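Local coordinates for protein putative glycosyltransferase (GalT1) (Streptococcus parasanguinis, PDB 4PHR) that binds UDP together with manganese in a GT-D-type domain and is probably a glycosyltransferase that uses a nucleotide-activated sugar, at residues V244-N248 against E258-E263; S132-F136 against E232-Y236. All coordinates share one frame; numbering follows the deposited sequence.

How the interactions relate
Interaction 2 comes first along the chain, pairing helix 132-140 with helix 229-238 in the interior of the domain. Interaction 1 follows, formed by two parts of the long loop between helix 229-238 and helix 266-271. Their centres lie 20 Å apart, yet helix 229-238 links them: V244 O is 2.8 Å from W235 NE1, a probable hydrogen bond, and L246 packs on E234. Helix 229-238 thus packs against helix 132-140 and also carries part of the loop that follows it. Each contact places one side chain near the bound UDP without itself being the site: E232 about 7 Å and I260 about 8 Å from the ligand.

Interaction 1 of 2, residues V244-N248 against E258-E263; sequences VKLTN and EGIELE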
loop_
_atom_site.group_PDB
_atom_site.type_symbol
_atom_site.label_atom_id
_atom_site.label_comp_id
_atom_site.label_asym_id
_atom_site.label_seq_id
_atom_site.Cartn_x
_atom_site.Cartn_y
_atom_site.Cartn_z
ATOM N N VAL A 244 8.848 -1.286 16.075
ATOM C CA VAL A 244 10.215 -1.722 16.315
ATOM C C VAL A 244 10.975 -1.875 15.003
ATOM O O VAL A 244 10.431 -2.326 13.999
ATOM C CB VAL A 244 10.253 -3.042 17.124
ATOM C CG1 VAL A 244 9.474 -4.127 16.413
ATOM C CG2 VAL A 244 11.685 -3.485 17.379
ATOM N N LYS A 245 12.238 -1.478 15.007
ATOM C CA LYS A 245 13.037 -1.551 13.800
ATOM C C LYS A 245 13.360 -3.004 13.477
ATOM O O LYS A 245 13.794 -3.765 14.341
ATOM C CB LYS A 245 14.330 -0.756 13.974
ATOM C CG LYS A 245 15.115 -0.584 12.690
ATOM C CD LYS A 245 16.433 0.112 12.951
ATOM C CE LYS A 245 17.187 0.366 11.657
ATOM N NZ LYS A 245 16.435 1.283 10.755
ATOM N N LEU A 246 13.128 -3.393 12.229
ATOM C CA LEU A 246 13.571 -4.690 11.754
ATOM C C LEU A 246 15.014 -4.519 11.282
ATOM O O LEU A 246 15.383 -3.473 10.751
ATOM C CB LEU A 246 12.653 -5.181 10.634
ATOM C CG LEU A 246 11.166 -5.054 10.998
ATOM C CD1 LEU A 246 10.259 -5.355 9.816
ATOM C CD2 LEU A 246 10.810 -5.929 12.194
ATOM N N THR A 247 15.841 -5.527 11.488
ATOM C CA THR A 247 17.255 -5.347 11.205
ATOM C C THR A 247 17.600 -5.765 9.782
ATOM O O THR A 247 18.561 -5.260 9.194
ATOM C CB THR A 247 18.121 -6.121 12.212
ATOM O OG1 THR A 247 17.971 -7.529 11.991
ATOM C CG2 THR A 247 17.689 -5.787 13.632
ATOM N N ASN A 248 16.809 -6.675 9.228
ATOM C CA ASN A 248 17.197 -7.378 8.015
ATOM C C ASN A 248 16.548 -6.858 6.738
ATOM O O ASN A 248 16.772 -7.395 5.658
ATOM C CB ASN A 248 16.943 -8.885 8.177
ATOM C CG ASN A 248 15.474 -9.212 8.452
ATOM O OD1 ASN A 248 14.759 -8.441 9.094
ATOM N ND2 ASN A 248 15.021 -10.362 7.961
ATOM N N GLU A 258 18.182 3.233 6.936
ATOM C CA GLU A 258 19.477 3.235 7.604
ATOM C C GLU A 258 19.623 2.036 8.530
ATOM O O GLU A 258 18.643 1.544 9.094
ATOM C CB GLU A 258 19.657 4.532 8.400
ATOM C CG GLU A 258 19.835 5.776 7.534
ATOM C CD GLU A 258 19.739 7.064 8.332
ATOM O OE1 GLU A 258 19.305 7.003 9.503
ATOM O OE2 GLU A 258 20.097 8.135 7.790
ATOM N N GLY A 259 20.851 1.559 8.683
ATOM C CA GLY A 259 21.158 0.525 9.651
ATOM C C GLY A 259 20.687 -0.863 9.271
ATOM O O GLY A 259 20.576 -1.735 10.131
ATOM N N ILE A 260 20.400 -1.079 7.990
ATOM C CA ILE A 260 19.916 -2.383 7.550
ATOM C C ILE A 260 21.071 -3.362 7.383
ATOM O O ILE A 260 22.089 -3.052 6.752
ATOM C CB ILE A 260 19.091 -2.293 6.245
ATOM C CG1 ILE A 260 17.798 -1.510 6.491
ATOM C CG2 ILE A 260 18.761 -3.687 5.723
ATOM C CD1 ILE A 260 17.074 -1.137 5.227
ATOM N N GLU A 261 20.909 -4.535 7.981
ATOM C CA GLU A 261 21.881 -5.609 7.879
ATOM C C GLU A 261 21.280 -6.718 7.030
ATOM O O GLU A 261 20.522 -7.562 7.516
ATOM C CB GLU A 261 22.267 -6.103 9.274
ATOM C CG GLU A 261 22.804 -4.973 10.146
ATOM C CD GLU A 261 22.950 -5.351 11.607
ATOM O OE1 GLU A 261 22.875 -6.556 11.929
ATOM O OE2 GLU A 261 23.134 -4.432 12.435
ATOM N N LEU A 262 21.605 -6.691 5.745
ATOM C CA LEU A 262 21.017 -7.621 4.793
ATOM C C LEU A 262 21.576 -9.024 4.947
ATOM O O LEU A 262 22.743 -9.223 5.311
ATOM C CB LEU A 262 21.236 -7.144 3.357
ATOM C CG LEU A 262 20.526 -5.862 2.918
ATOM C CD1 LEU A 262 20.987 -5.472 1.523
ATOM C CD2 LEU A 262 19.013 -6.027 2.961
ATOM N N GLU A 263 20.724 -9.996 4.662
ATOM C CA GLU A 263 21.137 -11.384 4.631
ATOM C C GLU A 263 21.090 -11.875 3.194
ATOM O O GLU A 263 20.464 -11.250 2.330
ATOM C CB GLU A 263 20.208 -12.230 5.500
ATOM C CG GLU A 263 20.179 -11.818 6.965
ATOM C CD GLU A 263 19.065 -12.498 7.738
ATOM O OE1 GLU A 263 17.893 -12.384 7.319
ATOM O OE2 GLU A 263 19.363 -13.151 8.762
HETATM O O HOH W 1 17.791 -9.494 4.360
HETATM O O HOH W 2 15.137 -13.289 6.164
#
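T247 and E261 join two irregular chain segments, 244-248 and 258-263, which run in the same general direction, 38° apart, and come within 5.0 Å between the CA atoms of N248 and L262. The one direct backbone hydrogen bond between them runs nearly straight from E261 N to T247 O at 2.7 Å. T247 O also receives a CA-H...O contact from I260, and a second such contact goes the other way, from N248 CA to E261 O at 3.4 Å. Further along, a water bridges the backbones, donating to N248 O and accepting from E263 N.

K245 reaches across at the other end of the contact. Its chain is extended as far as CE and then bends at chi4 (63°), which lays CE and NZ against E258 O; NZ makes the bond, 2.8 Å long and nearly in line with the C=O. The E258 carboxylate stays 6.5 Å away (OE1 to K245 NZ), so within this pair the backbone carbonyl holds the lysine, not a salt bridge. N248 and E263 approach with amide and carboxylate planes almost perpendicular, at 87°. Their atoms N248 ND2 and E263 OE1 remain 3.6 Å apart, without a direct hydrogen bond; a second water donates to OE1 and weakly accepts from ND2. The branched side chains touch only backbone: I260 CG2 lies 4.0 Å from N248 C, and L262 CD2 rests against N248 O.

The contact lies at the surface, within the loop that leads from helix 229-238 to helix 266-271. At the E263 end, its O accepts a hydrogen bond from R157; the side chain of I260 lies about 8 Å from the bound UDP. V244 and L246 touch M238 and E234, and the pairing ties this part of the loop, packed on helix 229-238, to the part leading into helix 266-271.

Interaction 2 of 2, residues S132-F136 against E232-Y236; sequences SEAYF and EYEWY
S132 and F136 face Y236 and Y233 where helices 132-140 and 229-238 pass in roughly opposite directions, their short axes 11.5 Å apart and crossing at -139°. F136 makes the most extensive contact, its ring meeting both tyrosines. It receives the edge of Y233 in a T-shaped pair, planes 67° apart, with Y233 CD1 3.6 Å from F136 CD1. Y236 meets the same phenyl obliquely, centroids 4.8 Å apart; F136 CD2 lies over one face of the tyrosine, offset toward the rim, and F136 CE2 touches Y236 CB at 3.5 Å. With CG anti to the backbone N (chi1 160°), Y236 extends toward helix 132-140, bringing OH to 3.3 Å from E133 CB, while S132 CB packs near Y236 CD2.

The polar ends are held elsewhere: S132 OG is hydrogen-bonded to P122 O, and Y233 OH to D163 and K140. E232, whose CB lies 4.2 Å from F136 CZ, is salt-bridged to the UDP-binding R121 and so probably acts as a second-shell residue of the nucleotide site. Beside it, F136, Y233 and Y236 form an interhelical aromatic cluster in the GT-D-fold domain.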
loop_
_atom_site.group_PDB
_atom_site.type_symbol
_atom_site.label_atom_id
_atom_site.label_comp_id
_atom_site.label_asym_id
_atom_site.label_seq_id
_atom_site.Cartn_x
_atom_site.Cartn_y
_atom_site.Cartn_z
ATOM N N SER A 132 -6.798 -8.333 14.378
ATOM C CA SER A 132 -5.690 -8.379 13.426
ATOM C C SER A 132 -5.470 -9.768 12.838
ATOM O O SER A 132 -5.157 -9.904 11.659
ATOM C CB SER A 132 -4.400 -7.848 14.054
ATOM O OG SER A 132 -4.518 -6.465 14.334
ATOM N N GLU A 133 -5.643 -10.803 13.654
ATOM C CA GLU A 133 -5.467 -12.157 13.146
ATOM C C GLU A 133 -6.442 -12.418 12.003
ATOM O O GLU A 133 -6.057 -12.939 10.960
ATOM C CB GLU A 133 -5.639 -13.192 14.256
ATOM C CG GLU A 133 -5.516 -14.626 13.768
ATOM C CD GLU A 133 -5.461 -15.634 14.900
ATOM O OE1 GLU A 133 -5.761 -15.260 16.052
ATOM O OE2 GLU A 133 -5.113 -16.803 14.635
ATOM N N ALA A 134 -7.705 -12.050 12.200
ATOM C CA ALA A 134 -8.706 -12.170 11.141
ATOM C C ALA A 134 -8.366 -11.337 9.899
ATOM O O ALA A 134 -8.598 -11.775 8.772
ATOM C CB ALA A 134 -10.084 -11.805 11.664
ATOM N N TYR A 135 -7.828 -10.138 10.104
ATOM C CA TYR A 135 -7.444 -9.293 8.975
ATOM C C TYR A 135 -6.369 -9.988 8.134
ATOM O O TYR A 135 -6.467 -10.040 6.908
ATOM C CB TYR A 135 -6.931 -7.923 9.439
ATOM C CG TYR A 135 -7.952 -7.045 10.135
ATOM C CD1 TYR A 135 -9.320 -7.249 9.960
ATOM C CD2 TYR A 135 -7.548 -6.010 10.968
ATOM C CE1 TYR A 135 -10.259 -6.440 10.605
ATOM C CE2 TYR A 135 -8.475 -5.195 11.611
ATOM C CZ TYR A 135 -9.829 -5.415 11.425
ATOM O OH TYR A 135 -10.750 -4.613 12.066
ATOM N N PHE A 136 -5.340 -10.522 8.789
ATOM C CA PHE A 136 -4.241 -11.157 8.056
ATOM C C PHE A 136 -4.680 -12.447 7.383
ATOM O O PHE A 136 -4.228 -12.761 6.287
ATOM C CB PHE A 136 -3.019 -11.389 8.950
ATOM C CG PHE A 136 -2.201 -10.150 9.182
ATOM C CD1 PHE A 136 -1.517 -9.553 8.133
ATOM C CD2 PHE A 136 -2.121 -9.575 10.440
ATOM C CE1 PHE A 136 -0.762 -8.409 8.331
ATOM C CE2 PHE A 136 -1.364 -8.436 10.652
ATOM C CZ PHE A 136 -0.685 -7.848 9.596
ATOM N N GLU A 232 4.001 -4.650 8.931
ATOM C CA GLU A 232 2.856 -4.860 9.812
ATOM C C GLU A 232 2.744 -6.333 10.212
ATOM O O GLU A 232 2.473 -6.661 11.375
ATOM C CB GLU A 232 1.580 -4.362 9.138
ATOM C CG GLU A 232 1.526 -2.833 9.034
ATOM C CD GLU A 232 0.781 -2.188 10.195
ATOM O OE1 GLU A 232 0.354 -2.913 11.119
ATOM O OE2 GLU A 232 0.612 -0.948 10.182
ATOM N N TYR A 233 2.983 -7.231 9.263
ATOM C CA TYR A 233 2.915 -8.649 9.565
ATOM C C TYR A 233 4.021 -9.047 10.542
ATOM O O TYR A 233 3.788 -9.816 11.467
ATOM C CB TYR A 233 2.982 -9.490 8.286
ATOM C CG TYR A 233 2.697 -10.952 8.526
ATOM C CD1 TYR A 233 1.456 -11.365 8.994
ATOM C CD2 TYR A 233 3.671 -11.920 8.304
ATOM C CE1 TYR A 233 1.190 -12.711 9.229
ATOM C CE2 TYR A 233 3.411 -13.264 8.534
ATOM C CZ TYR A 233 2.168 -13.649 8.988
ATOM O OH TYR A 233 1.912 -14.987 9.223
ATOM N N GLU A 234 5.226 -8.523 10.345
ATOM C CA GLU A 234 6.328 -8.825 11.262
ATOM C C GLU A 234 6.015 -8.322 12.671
ATOM O O GLU A 234 6.241 -9.019 13.659
ATOM C CB GLU A 234 7.636 -8.198 10.768
ATOM C CG GLU A 234 8.193 -8.816 9.494
ATOM C CD GLU A 234 9.169 -9.932 9.755
ATOM O OE1 GLU A 234 9.464 -10.205 10.935
ATOM O OE2 GLU A 234 9.642 -10.532 8.771
ATOM N N TRP A 235 5.481 -7.106 12.768
ATOM C CA TRP A 235 5.114 -6.564 14.076
ATOM C C TRP A 235 4.029 -7.425 14.737
ATOM O O TRP A 235 4.091 -7.719 15.933
ATOM C CB TRP A 235 4.635 -5.120 13.932
ATOM C CG TRP A 235 5.724 -4.143 13.641
ATOM C CD1 TRP A 235 7.025 -4.217 14.052
ATOM C CD2 TRP A 235 5.611 -2.929 12.886
ATOM N NE1 TRP A 235 7.724 -3.123 13.608
ATOM C CE2 TRP A 235 6.882 -2.320 12.883
ATOM C CE3 TRP A 235 4.562 -2.301 12.202
ATOM C CZ2 TRP A 235 7.133 -1.118 12.228
ATOM C CZ3 TRP A 235 4.813 -1.100 11.552
ATOM C CH2 TRP A 235 6.090 -0.521 11.574
ATOM N N TYR A 236 3.042 -7.827 13.945
ATOM C CA TYR A 236 1.969 -8.692 14.419
ATOM C C TYR A 236 2.506 -10.039 14.939
ATOM O O TYR A 236 2.108 -10.508 16.012
ATOM C CB TYR A 236 0.932 -8.896 13.307
ATOM C CG TYR A 236 0.054 -10.109 13.469
ATOM C CD1 TYR A 236 0.308 -11.274 12.752
ATOM C CD2 TYR A 236 -1.032 -10.095 14.337
ATOM C CE1 TYR A 236 -0.493 -12.390 12.900
ATOM C CE2 TYR A 236 -1.838 -11.209 14.492
ATOM C CZ TYR A 236 -1.564 -12.352 13.769
ATOM O OH TYR A 236 -2.365 -13.463 13.912
#